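Local coordinates for protein putative decarboxylase involved in desferrioxamine biosynthesis (Erwinia amylovora, PDB 5O5C) that probably decarboxylates lysine with pyridoxal 5'-phosphate as cofactor, supplying the diamine cadaverine for biosynthesis of the siderophore desferrioxamine E, at residues C248-V253 with S285-H290; D97-W100 with K105-A108; K206-T211 with Q254-Q259; F462-A467 with I498-H503. One frame throughout, in Å; residues are numbered along the deposited sequence.

Contact 1: residues C248-V253 with S285-H290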
loop_
_atom_site.group_PDB
_atom_site.type_symbol
_atom_site.label_atom_id
_atom_site.label_comp_id
_atom_site.label_asym_id
_atom_site.label_seq_id
_atom_site.Cartn_x
_atom_site.Cartn_y
_atom_site.Cartn_z
ATOM N N CYS B 248 -6.928 -2.267 -35.363
ATOM C CA CYS B 248 -6.735 -0.871 -35.001
ATOM C C CYS B 248 -5.379 -0.668 -34.304
ATOM O O CYS B 248 -4.812 0.409 -34.410
ATOM C CB CYS B 248 -7.850 -0.350 -34.095
ATOM S SG CYS B 248 -9.503 -0.362 -34.830
ATOM N N LEU B 249 -4.916 -1.666 -33.534
ATOM C CA LEU B 249 -3.582 -1.603 -32.873
ATOM C C LEU B 249 -2.503 -1.531 -33.948
ATOM O O LEU B 249 -1.610 -0.675 -33.879
ATOM C CB LEU B 249 -3.320 -2.826 -32.023
ATOM C CG LEU B 249 -1.954 -2.961 -31.297
ATOM C CD1 LEU B 249 -1.644 -1.739 -30.434
ATOM C CD2 LEU B 249 -1.779 -4.245 -30.474
ATOM N N LYS B 250 -2.612 -2.442 -34.931
ATOM C CA LYS B 250 -1.675 -2.535 -36.080
ATOM C C LYS B 250 -1.591 -1.136 -36.687
ATOM O O LYS B 250 -0.515 -0.496 -36.713
ATOM C CB LYS B 250 -2.188 -3.616 -37.077
ATOM C CG LYS B 250 -1.189 -4.175 -38.090
ATOM C CD LYS B 250 -1.641 -5.536 -38.664
ATOM C CE LYS B 250 -2.998 -5.458 -39.378
ATOM N NZ LYS B 250 -3.373 -6.717 -40.095
ATOM N N GLN B 251 -2.751 -0.595 -37.028
ATOM C CA GLN B 251 -2.860 0.773 -37.570
ATOM C C GLN B 251 -2.215 1.837 -36.685
ATOM O O GLN B 251 -1.538 2.764 -37.165
ATOM C CB GLN B 251 -4.339 1.122 -37.827
ATOM C CG GLN B 251 -4.924 0.358 -39.001
ATOM C CD GLN B 251 -4.317 0.794 -40.333
ATOM O OE1 GLN B 251 -3.376 0.175 -40.841
ATOM N NE2 GLN B 251 -4.828 1.881 -40.876
ATOM N N GLU B 252 -2.423 1.724 -35.382
ATOM C CA GLU B 252 -1.787 2.696 -34.455
ATOM C C GLU B 252 -0.293 2.583 -34.398
ATOM O O GLU B 252 0.391 3.586 -34.348
ATOM C CB GLU B 252 -2.362 2.609 -33.050
ATOM C CG GLU B 252 -3.249 3.786 -32.701
ATOM C CD GLU B 252 -4.635 3.660 -33.225
ATOM O OE1 GLU B 252 -4.980 2.531 -33.641
ATOM O OE2 GLU B 252 -5.383 4.666 -33.175
ATOM N N VAL B 253 0.217 1.357 -34.377
ATOM C CA VAL B 253 1.646 1.128 -34.335
ATOM C C VAL B 253 2.325 1.678 -35.598
ATOM O O VAL B 253 3.404 2.271 -35.497
ATOM C CB VAL B 253 1.970 -0.365 -34.127
ATOM C CG1 VAL B 253 3.441 -0.652 -34.373
ATOM C CG2 VAL B 253 1.582 -0.803 -32.715
ATOM N N SER B 285 0.058 -10.365 -28.447
ATOM C CA SER B 285 1.379 -10.888 -28.122
ATOM C C SER B 285 2.225 -11.138 -29.391
ATOM O O SER B 285 3.430 -10.989 -29.350
ATOM C CB SER B 285 1.228 -12.185 -27.326
ATOM O OG SER B 285 2.470 -12.832 -27.136
ATOM N N GLU B 286 1.578 -11.534 -30.496
ATOM C CA GLU B 286 2.235 -11.646 -31.825
ATOM C C GLU B 286 2.665 -10.237 -32.361
ATOM O O GLU B 286 3.807 -10.024 -32.806
ATOM C CB GLU B 286 1.328 -12.353 -32.854
ATOM C CG GLU B 286 0.317 -13.356 -32.281
ATOM C CD GLU B 286 -0.228 -14.360 -33.286
ATOM O OE1 GLU B 286 -0.252 -14.044 -34.506
ATOM O OE2 GLU B 286 -0.655 -15.454 -32.847
ATOM N N LEU B 287 1.774 -9.262 -32.263
ATOM C CA LEU B 287 2.137 -7.917 -32.662
ATOM C C LEU B 287 3.321 -7.420 -31.822
ATOM O O LEU B 287 4.309 -6.887 -32.360
ATOM C CB LEU B 287 0.931 -6.971 -32.556
ATOM C CG LEU B 287 1.046 -5.664 -33.344
ATOM C CD1 LEU B 287 -0.278 -5.212 -33.929
ATOM C CD2 LEU B 287 1.661 -4.541 -32.534
ATOM N N CYS B 288 3.211 -7.590 -30.508
ATOM C CA CYS B 288 4.277 -7.190 -29.629
ATOM C C CYS B 288 5.638 -7.784 -30.006
ATOM O O CYS B 288 6.568 -7.050 -30.186
ATOM C CB CYS B 288 3.952 -7.512 -28.193
ATOM S SG CYS B 288 2.769 -6.334 -27.541
ATOM N N LYS B 289 5.733 -9.097 -30.147
ATOM C CA LYS B 289 7.012 -9.723 -30.476
ATOM C C LYS B 289 7.566 -9.210 -31.824
ATOM O O LYS B 289 8.764 -8.873 -31.941
ATOM C CB LYS B 289 6.875 -11.238 -30.448
ATOM C CG LYS B 289 6.547 -11.769 -29.057
ATOM C CD LYS B 289 6.727 -13.262 -28.884
ATOM C CE LYS B 289 6.793 -13.628 -27.408
ATOM N NZ LYS B 289 8.071 -13.238 -26.705
ATOM N N HIS B 290 6.686 -9.099 -32.819
ATOM C CA HIS B 290 7.067 -8.575 -34.112
ATOM C C HIS B 290 7.726 -7.197 -34.007
ATOM O O HIS B 290 8.668 -6.920 -34.734
ATOM C CB HIS B 290 5.878 -8.533 -35.080
ATOM C CG HIS B 290 6.276 -8.290 -36.500
ATOM N ND1 HIS B 290 5.440 -7.689 -37.416
ATOM C CD2 HIS B 290 7.428 -8.554 -37.160
ATOM C CE1 HIS B 290 6.052 -7.615 -38.583
ATOM N NE2 HIS B 290 7.265 -8.115 -38.450
#
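Leu287 projects from helix 281-290 onto Leu249, Lys250 and Val253 of helix 246-258, and its two methyls make every close approach in this apolar contact. Among the purely apolar pairs, Leu287 CD1 lies 3.8 Å from the branch carbon Leu249 CG, the two leucines meeting at a slant, while Leu249 CD2 also touches both methyls of Leu287. On the other branch, Leu287 CD2 rests 3.7 Å from Val253 CG2, and these two side chains run past one another in opposite directions. Main-chain packing adds to this: Leu287 CD1 also reaches Lys250 CA at 3.7 Å. The same methyl, Leu287 CD1, touches the side chain at Lys250 CB, 4.0 Å away. The rest of the lysine chain leads away, bent about its CG-CD bond (chi3 59°). With CG anti to the backbone N (chi1 -162°), the branch of Leu287 is carried toward the other helix. The helix segments run nearly parallel, at 19° with axes 11.1 Å apart, a spacing that this leucine bridges. Below them, Leu249 and Cys288 both pack on Val266 of strand 262-269. Two parallel helices side by side on a mainly parallel sheet are characteristic of the beta-alpha-beta crossovers in the large domain of fold type I PLP enzymes.

Contact 2: residues D97-W100 with K105-A108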
loop_
_atom_site.group_PDB
_atom_site.type_symbol
_atom_site.label_atom_id
_atom_site.label_comp_id
_atom_site.label_asym_id
_atom_site.label_seq_id
_atom_site.Cartn_x
_atom_site.Cartn_y
_atom_site.Cartn_z
ATOM N N ASP B 97 -23.709 4.104 8.472
ATOM C CA ASP B 97 -23.877 4.438 7.084
ATOM C C ASP B 97 -22.868 3.745 6.161
ATOM O O ASP B 97 -22.755 4.114 5.009
ATOM C CB ASP B 97 -23.904 5.956 6.892
ATOM C CG ASP B 97 -25.018 6.669 7.730
ATOM O OD1 ASP B 97 -26.254 6.458 7.522
ATOM O OD2 ASP B 97 -24.645 7.502 8.568
ATOM N N ALA B 98 -22.148 2.738 6.657
ATOM C CA ALA B 98 -21.153 2.030 5.867
ATOM C C ALA B 98 -21.823 1.495 4.609
ATOM O O ALA B 98 -23.011 1.200 4.595
ATOM C CB ALA B 98 -20.565 0.850 6.640
ATOM N N VAL B 99 -21.039 1.353 3.556
ATOM C CA VAL B 99 -21.485 0.582 2.421
ATOM C C VAL B 99 -21.165 -0.893 2.697
ATOM O O VAL B 99 -20.008 -1.282 2.779
ATOM C CB VAL B 99 -20.893 1.106 1.117
ATOM C CG1 VAL B 99 -21.416 0.314 -0.059
ATOM C CG2 VAL B 99 -21.278 2.568 0.969
ATOM N N TRP B 100 -22.211 -1.700 2.812
ATOM C CA TRP B 100 -22.102 -3.132 3.108
ATOM C C TRP B 100 -21.944 -4.002 1.909
ATOM O O TRP B 100 -22.953 -4.472 1.312
ATOM C CB TRP B 100 -23.312 -3.591 3.912
ATOM C CG TRP B 100 -23.340 -2.904 5.140
ATOM C CD1 TRP B 100 -24.035 -1.793 5.427
ATOM C CD2 TRP B 100 -22.528 -3.186 6.268
ATOM N NE1 TRP B 100 -23.766 -1.387 6.715
ATOM C CE2 TRP B 100 -22.835 -2.226 7.250
ATOM C CE3 TRP B 100 -21.620 -4.209 6.580
ATOM C CZ2 TRP B 100 -22.222 -2.218 8.496
ATOM C CZ3 TRP B 100 -21.042 -4.204 7.776
ATOM C CH2 TRP B 100 -21.352 -3.220 8.752
ATOM N N LYS B 105 -27.566 -6.867 -2.382
ATOM C CA LYS B 105 -28.005 -5.777 -3.255
ATOM C C LYS B 105 -26.942 -4.689 -3.496
ATOM O O LYS B 105 -27.257 -3.641 -4.112
ATOM C CB LYS B 105 -29.334 -5.222 -2.761
ATOM C CG LYS B 105 -30.474 -6.228 -2.925
ATOM C CD LYS B 105 -31.716 -5.813 -2.129
ATOM C CE LYS B 105 -33.023 -6.443 -2.555
ATOM N NZ LYS B 105 -32.915 -7.642 -3.390
ATOM N N TYR B 106 -25.700 -4.945 -3.034
ATOM C CA TYR B 106 -24.533 -4.191 -3.440
ATOM C C TYR B 106 -24.026 -4.822 -4.724
ATOM O O TYR B 106 -23.379 -5.866 -4.692
ATOM C CB TYR B 106 -23.369 -4.225 -2.405
ATOM C CG TYR B 106 -22.207 -3.453 -2.965
ATOM C CD1 TYR B 106 -22.210 -2.094 -2.895
ATOM C CD2 TYR B 106 -21.190 -4.071 -3.708
ATOM C CE1 TYR B 106 -21.241 -1.341 -3.486
ATOM C CE2 TYR B 106 -20.168 -3.298 -4.270
ATOM C CZ TYR B 106 -20.220 -1.919 -4.133
ATOM O OH TYR B 106 -19.285 -1.040 -4.672
ATOM N N VAL B 107 -24.279 -4.157 -5.838
ATOM C CA VAL B 107 -23.973 -4.684 -7.165
ATOM C C VAL B 107 -23.359 -3.533 -7.954
ATOM O O VAL B 107 -23.694 -3.360 -9.136
ATOM C CB VAL B 107 -25.245 -5.245 -7.896
ATOM C CG1 VAL B 107 -25.601 -6.653 -7.434
ATOM C CG2 VAL B 107 -26.451 -4.329 -7.707
ATOM N N ALA B 108 -22.468 -2.757 -7.310
ATOM C CA ALA B 108 -21.945 -1.510 -7.895
ATOM C C ALA B 108 -20.560 -1.614 -8.526
ATOM O O ALA B 108 -20.500 -1.822 -9.713
ATOM C CB ALA B 108 -22.000 -0.380 -6.902
#
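Val99 and Tyr106 meet within the long loop between helices 83-95 and 116-128, a loop that continues to Leu110 of the pyridoxal phosphate pocket. Val99 CG1 meets the phenol ring obliquely, 3.8 Å from Tyr106 CD1 and equally near CE1, so the methyl spans that ring bond. The two side chains cross at about a right angle. Tyr106 extends toward Val99 with CG anti to its backbone N (chi1 178°). At the base of the tyrosine, Trp100 O packs 3.7 Å from Tyr106 CB, a van der Waals contact with a methylene. Trp100 CB points away, and its indole lies with one face, near the rim, over Ala98 CB of its own segment. Ala108 N stands 3.8 Å above the Tyr106 ring plane, also near the rim. The phenol is held at its far end by a hydrogen bond between Tyr106 OH and His109 N, while Phe101 meets the ring edge-to-face. Trp100 and Ala98 pack on Val128 of the second subunit, placing this side of the loop at the dimer interface. Elsewhere, Lys105 and Val107 share backbone hydrogen bonds with Val468, Val107 also bonds Thr483 of strand 477-483, and Lys105 NZ forms salt bridges with Asp493 and Asp496 of helix 491-510.

Contact 3: residues K206-T211 with Q254-Q259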
loop_
_atom_site.group_PDB
_atom_site.type_symbol
_atom_site.label_atom_id
_atom_site.label_comp_id
_atom_site.label_asym_id
_atom_site.label_seq_id
_atom_site.Cartn_x
_atom_site.Cartn_y
_atom_site.Cartn_z
ATOM N N LYS B 206 9.767 10.203 -27.530
ATOM C CA LYS B 206 9.136 9.543 -28.678
ATOM C C LYS B 206 8.414 8.258 -28.304
ATOM O O LYS B 206 7.582 7.800 -29.075
ATOM C CB LYS B 206 10.161 9.276 -29.762
ATOM C CG LYS B 206 10.902 10.507 -30.266
ATOM C CD LYS B 206 12.066 10.068 -31.152
ATOM C CE LYS B 206 12.520 11.130 -32.133
ATOM N NZ LYS B 206 13.659 10.599 -32.952
ATOM N N TRP B 207 8.700 7.694 -27.118
ATOM C CA TRP B 207 8.217 6.358 -26.774
ATOM C C TRP B 207 6.708 6.359 -26.646
ATOM O O TRP B 207 6.118 7.286 -26.152
ATOM C CB TRP B 207 8.883 5.824 -25.484
ATOM C CG TRP B 207 10.386 5.711 -25.573
ATOM C CD1 TRP B 207 11.131 5.743 -26.706
ATOM C CD2 TRP B 207 11.300 5.521 -24.504
ATOM N NE1 TRP B 207 12.452 5.650 -26.413
ATOM C CE2 TRP B 207 12.595 5.504 -25.064
ATOM C CE3 TRP B 207 11.165 5.382 -23.117
ATOM C CZ2 TRP B 207 13.737 5.355 -24.297
ATOM C CZ3 TRP B 207 12.290 5.228 -22.356
ATOM C CH2 TRP B 207 13.577 5.196 -22.952
ATOM N N ARG B 208 6.075 5.313 -27.134
ATOM C CA ARG B 208 4.631 5.232 -27.095
ATOM C C ARG B 208 4.181 3.911 -26.540
ATOM O O ARG B 208 4.726 2.884 -26.882
ATOM C CB ARG B 208 4.024 5.493 -28.483
ATOM C CG ARG B 208 4.152 6.957 -28.925
ATOM C CD ARG B 208 3.314 7.917 -28.074
ATOM N NE ARG B 208 3.408 9.324 -28.479
ATOM C CZ ARG B 208 4.352 10.190 -28.092
ATOM N NH1 ARG B 208 5.360 9.832 -27.293
ATOM N NH2 ARG B 208 4.304 11.435 -28.528
ATOM N N VAL B 209 3.150 3.977 -25.709
ATOM C CA VAL B 209 2.453 2.804 -25.147
ATOM C C VAL B 209 1.042 2.730 -25.697
ATOM O O VAL B 209 0.369 3.731 -25.819
ATOM C CB VAL B 209 2.396 2.866 -23.616
ATOM C CG1 VAL B 209 1.515 1.776 -23.019
ATOM C CG2 VAL B 209 3.830 2.821 -23.054
ATOM N N PHE B 210 0.587 1.529 -26.006
ATOM C CA PHE B 210 -0.733 1.346 -26.596
ATOM C C PHE B 210 -1.637 0.669 -25.583
ATOM O O PHE B 210 -1.267 -0.346 -24.986
ATOM C CB PHE B 210 -0.660 0.513 -27.873
ATOM C CG PHE B 210 0.252 1.078 -28.897
ATOM C CD1 PHE B 210 1.595 0.765 -28.874
ATOM C CD2 PHE B 210 -0.217 1.937 -29.878
ATOM C CE1 PHE B 210 2.460 1.304 -29.796
ATOM C CE2 PHE B 210 0.647 2.467 -30.821
ATOM C CZ PHE B 210 1.993 2.143 -30.783
ATOM N N THR B 211 -2.830 1.226 -25.418
ATOM C CA THR B 211 -3.864 0.613 -24.593
ATOM C C THR B 211 -5.214 0.833 -25.186
ATOM O O THR B 211 -5.418 1.773 -25.949
ATOM C CB THR B 211 -3.984 1.217 -23.176
ATOM O OG1 THR B 211 -4.132 2.634 -23.241
ATOM C CG2 THR B 211 -2.847 0.908 -22.386
ATOM N N GLN B 254 1.675 1.482 -36.759
ATOM C CA GLN B 254 2.167 1.928 -38.069
ATOM C C GLN B 254 2.076 3.454 -38.254
ATOM O O GLN B 254 2.993 4.060 -38.839
ATOM C CB GLN B 254 1.372 1.272 -39.217
ATOM C CG GLN B 254 1.342 -0.249 -39.272
ATOM C CD GLN B 254 2.712 -0.882 -39.233
ATOM O OE1 GLN B 254 3.569 -0.571 -40.056
ATOM N NE2 GLN B 254 2.927 -1.784 -38.271
ATOM N N ARG B 255 0.982 4.069 -37.796
ATOM C CA ARG B 255 0.892 5.550 -37.788
ATOM C C ARG B 255 1.952 6.145 -36.892
ATOM O O ARG B 255 2.525 7.185 -37.190
ATOM C CB ARG B 255 -0.466 6.062 -37.314
ATOM C CG ARG B 255 -1.444 6.331 -38.437
ATOM C CD ARG B 255 -2.868 6.495 -37.911
ATOM N NE ARG B 255 -3.881 6.070 -38.882
ATOM C CZ ARG B 255 -5.201 6.125 -38.684
ATOM N NH1 ARG B 255 -5.713 6.595 -37.542
ATOM N NH2 ARG B 255 -6.022 5.715 -39.645
ATOM N N CYS B 256 2.177 5.477 -35.764
ATOM C CA CYS B 256 3.205 5.882 -34.832
ATOM C C CYS B 256 4.593 5.774 -35.497
ATOM O O CYS B 256 5.419 6.697 -35.391
ATOM C CB CYS B 256 3.050 5.054 -33.546
ATOM S SG CYS B 256 4.436 5.010 -32.423
ATOM N N LEU B 257 4.828 4.699 -36.243
ATOM C CA LEU B 257 6.124 4.534 -36.937
ATOM C C LEU B 257 6.341 5.525 -38.106
ATOM O O LEU B 257 7.495 5.792 -38.472
ATOM C CB LEU B 257 6.330 3.102 -37.437
ATOM C CG LEU B 257 6.660 1.955 -36.452
ATOM C CD1 LEU B 257 6.568 0.635 -37.198
ATOM C CD2 LEU B 257 8.023 2.091 -35.758
ATOM N N GLN B 258 5.255 6.055 -38.676
ATOM C CA GLN B 258 5.346 7.047 -39.754
ATOM C C GLN B 258 5.469 8.476 -39.206
ATOM O O GLN B 258 5.742 9.394 -39.947
ATOM C CB GLN B 258 4.147 6.941 -40.711
ATOM C CG GLN B 258 3.944 5.565 -41.360
ATOM C CD GLN B 258 4.700 5.335 -42.666
ATOM O OE1 GLN B 258 5.280 4.263 -42.876
ATOM N NE2 GLN B 258 4.665 6.320 -43.567
ATOM N N GLN B 259 5.244 8.672 -37.912
ATOM C CA GLN B 259 5.503 9.962 -37.282
ATOM C C GLN B 259 6.961 10.050 -36.738
ATOM O O GLN B 259 7.362 11.075 -36.206
ATOM C CB GLN B 259 4.446 10.203 -36.190
ATOM C CG GLN B 259 3.042 10.369 -36.755
ATOM C CD GLN B 259 1.885 10.224 -35.746
ATOM O OE1 GLN B 259 2.022 9.661 -34.648
ATOM N NE2 GLN B 259 0.721 10.723 -36.141
#
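Cys256, near the C-terminal end of helix 246-258, rests its sulfur against Arg208 and Phe210, two residues of strand 207-212 whose CB atoms both point toward the helix. Arg208 is the side chain to follow outward. Its CB is 4.0 Å from Cys256 SG, and CG lies equally close to the same sulfur, so the first two carbons of the arginine side chain touch the thiol. Beyond CG the chain bends (chi2 -67°) and leaves the cysteine, carrying the guanidinium back beside the start of its own strand. There Arg208 NH1 donates to Trp207 O at 2.9 Å, with a nearly straight N-H...O angle of 161°. The carbonyl oxygen lies almost in the guanidinium plane, yet the donor itself stands well above the carbonyl plane. NH1 is also hydrogen-bonded to Ala205 O, so two backbone carbonyls grip one nitrogen and should restrain rotation of the charged group.

Phe210 also meets the sulfur. Its CZ approaches Cys256 SG at 4.1 Å, and Cys256 CB is nearly as close. The sulfur is 5.4 Å from the ring centroid and oblique to it, a Cys sulfur-aromatic contact. Ile234 of strand 233-236 packs on both Arg208 and Phe210, and Leu261 on Arg208 and Cys256. A helix end lying against outer strands of a mainly parallel sheet in this way is typical of the alpha/beta large domain of fold type I PLP enzymes, with helix 246-258 forming the crossover from strand 233-236 to strand 262-269.

Contact 4: residues F462-A467 with I498-H503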
loop_
_atom_site.group_PDB
_atom_site.type_symbol
_atom_site.label_atom_id
_atom_site.label_comp_id
_atom_site.label_asym_id
_atom_site.label_seq_id
_atom_site.Cartn_x
_atom_site.Cartn_y
_atom_site.Cartn_z
ATOM N N PHE B 462 -29.227 5.076 -4.870
ATOM C CA PHE B 462 -28.302 5.305 -3.774
ATOM C C PHE B 462 -28.952 5.931 -2.553
ATOM O O PHE B 462 -28.841 5.385 -1.496
ATOM C CB PHE B 462 -27.100 6.141 -4.221
ATOM C CG PHE B 462 -25.860 5.937 -3.395
ATOM C CD1 PHE B 462 -25.436 4.654 -3.024
ATOM C CD2 PHE B 462 -25.057 7.032 -3.055
ATOM C CE1 PHE B 462 -24.254 4.458 -2.311
ATOM C CE2 PHE B 462 -23.883 6.839 -2.306
ATOM C CZ PHE B 462 -23.492 5.548 -1.941
ATOM N N ARG B 463 -29.718 6.999 -2.748
ATOM C CA ARG B 463 -30.421 7.708 -1.674
ATOM C C ARG B 463 -31.429 6.780 -0.962
ATOM O O ARG B 463 -31.489 6.750 0.265
ATOM C CB ARG B 463 -31.098 8.952 -2.263
ATOM C CG ARG B 463 -31.825 9.871 -1.304
ATOM C CD ARG B 463 -30.840 10.456 -0.315
ATOM N NE ARG B 463 -31.407 11.496 0.517
ATOM C CZ ARG B 463 -30.891 11.911 1.677
ATOM N NH1 ARG B 463 -29.776 11.389 2.179
ATOM N NH2 ARG B 463 -31.490 12.887 2.327
ATOM N N SER B 464 -32.151 5.966 -1.738
ATOM C CA SER B 464 -33.045 4.986 -1.175
ATOM C C SER B 464 -32.321 3.926 -0.381
ATOM O O SER B 464 -32.961 3.228 0.357
ATOM C CB SER B 464 -33.853 4.260 -2.247
ATOM O OG SER B 464 -33.162 3.075 -2.742
ATOM N N GLY B 465 -31.028 3.724 -0.640
ATOM C CA GLY B 465 -30.258 2.680 -0.004
ATOM C C GLY B 465 -30.627 1.255 -0.353
ATOM O O GLY B 465 -29.941 0.332 0.089
ATOM N N ASN B 466 -31.689 1.047 -1.162
ATOM C CA ASN B 466 -32.256 -0.269 -1.265
ATOM C C ASN B 466 -31.380 -1.125 -2.170
ATOM O O ASN B 466 -31.482 -2.317 -2.167
ATOM C CB ASN B 466 -33.735 -0.262 -1.656
ATOM C CG ASN B 466 -34.665 0.323 -0.560
ATOM O OD1 ASN B 466 -34.719 -0.119 0.600
ATOM N ND2 ASN B 466 -35.435 1.294 -0.959
ATOM N N ALA B 467 -30.485 -0.495 -2.917
ATOM C CA ALA B 467 -29.429 -1.181 -3.614
ATOM C C ALA B 467 -28.310 -0.206 -3.972
ATOM O O ALA B 467 -28.478 1.010 -3.902
ATOM C CB ALA B 467 -29.985 -1.820 -4.860
ATOM N N ILE B 498 -33.374 -4.277 -10.712
ATOM C CA ILE B 498 -33.959 -3.885 -11.985
ATOM C C ILE B 498 -35.259 -3.116 -11.793
ATOM O O ILE B 498 -35.438 -2.125 -12.465
ATOM C CB ILE B 498 -34.202 -5.064 -12.920
ATOM C CG1 ILE B 498 -32.863 -5.682 -13.292
ATOM C CG2 ILE B 498 -34.953 -4.589 -14.161
ATOM C CD1 ILE B 498 -32.973 -6.970 -14.077
ATOM N N ALA B 499 -36.130 -3.550 -10.870
ATOM C CA ALA B 499 -37.439 -2.897 -10.657
ATOM C C ALA B 499 -37.295 -1.516 -10.044
ATOM O O ALA B 499 -38.050 -0.577 -10.358
ATOM C CB ALA B 499 -38.334 -3.758 -9.780
ATOM N N LEU B 500 -36.328 -1.411 -9.134
ATOM C CA LEU B 500 -35.898 -0.145 -8.568
ATOM C C LEU B 500 -35.364 0.825 -9.625
ATOM O O LEU B 500 -35.756 1.984 -9.694
ATOM C CB LEU B 500 -34.816 -0.431 -7.521
ATOM C CG LEU B 500 -34.698 0.515 -6.354
ATOM C CD1 LEU B 500 -36.020 0.623 -5.618
ATOM C CD2 LEU B 500 -33.593 -0.000 -5.436
ATOM N N ILE B 501 -34.487 0.333 -10.468
ATOM C CA ILE B 501 -33.994 1.116 -11.583
ATOM C C ILE B 501 -35.150 1.645 -12.446
ATOM O O ILE B 501 -35.196 2.850 -12.720
ATOM C CB ILE B 501 -33.026 0.298 -12.414
ATOM C CG1 ILE B 501 -31.699 0.128 -11.649
ATOM C CG2 ILE B 501 -32.712 0.925 -13.752
ATOM C CD1 ILE B 501 -30.904 -1.013 -12.209
ATOM N N VAL B 502 -36.065 0.761 -12.856
ATOM C CA VAL B 502 -37.215 1.188 -13.686
ATOM C C VAL B 502 -38.270 1.992 -12.889
ATOM O O VAL B 502 -38.866 2.896 -13.442
ATOM C CB VAL B 502 -37.864 0.034 -14.514
ATOM C CG1 VAL B 502 -36.856 -0.686 -15.388
ATOM C CG2 VAL B 502 -38.570 -0.956 -13.631
ATOM N N HIS B 503 -38.476 1.716 -11.597
ATOM C CA HIS B 503 -39.303 2.590 -10.770
ATOM C C HIS B 503 -38.773 4.033 -10.810
ATOM O O HIS B 503 -39.451 4.939 -11.265
ATOM C CB HIS B 503 -39.431 2.070 -9.316
ATOM C CG HIS B 503 -40.242 2.970 -8.432
ATOM N ND1 HIS B 503 -39.758 3.492 -7.252
ATOM C CD2 HIS B 503 -41.478 3.489 -8.588
ATOM C CE1 HIS B 503 -40.675 4.272 -6.708
ATOM N NE2 HIS B 503 -41.718 4.306 -7.510
#
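Leu500 of helix 491-510 packs against Ser464, Asn466 and Ala467, in and just after the ST turn at the C-terminal end region of helix 448-464, from which the chain heads for strand 470-474. Both helices belong to the C-terminal part of the chain, which also holds the four-stranded antiparallel sheet and corresponds to the small domain of fold type I PLP enzymes.

The hydrogen bonds are local, within the turn and the helix end before it. Asn466 N donates to Ser464 OG at 3.0 Å, almost straight at 169°, which is the defining bond of the ST turn. Ser464 OG sits between its backbone N and carbonyl carbon (chi1 89°), facing the amide two residues on. The same hydroxyl is hydrogen-bonded to Val461 O, so it ties the turn back to the last turn of the helix. Gly465 N bonds Phe462 O at 2.9 Å, and Gly465, with a positive phi of 67°, is where the helical path breaks.

The packing across the contact is the work of one methyl. Leu500 CD2 touches the methylene Asn466 CB at 3.8 Å, not the amide group, and abuts the methyl Ala467 CB at 4.1 Å. It also nears the hydroxyl oxygen of Ser464, so a single methyl of the leucine touches three residues of the turn and the chain after it. Around it, Val461 packs on Leu500 and Ala467, while Tyr504 of helix 491-510 packs on Ser464. Main chain is touched as well: the methyl carbon Leu500 CD2 lies 4.0 Å from the amide nitrogen Ala467 N.

Overall arrangement
Along the chain, contact 2 comes first, contacts 1 and 3 interlock through alternating segments, and contact 4 closes the series. Contacts 1 and 3 share helix 246-258 and have centres about 10 Å apart; Phe210 packs on Leu249 and Val253, making one continuous core between helix and mixed sheet. Contacts 2 and 4, with centres about 12 Å apart, touch where Lys105 packs on Asn466 and Ala467, joining the loop after helix 83-95 to the C-terminal region. The two pairs stand apart: centres of contacts 1 and 2 are about 41 Å from each other, on opposite sides of the chain's centre. Contacts 1 and 3 thus lie toward the 207-212/233-236 side of the mixed sheet, away from the annotated sites, whereas contact 2 lies nearer the cofactor.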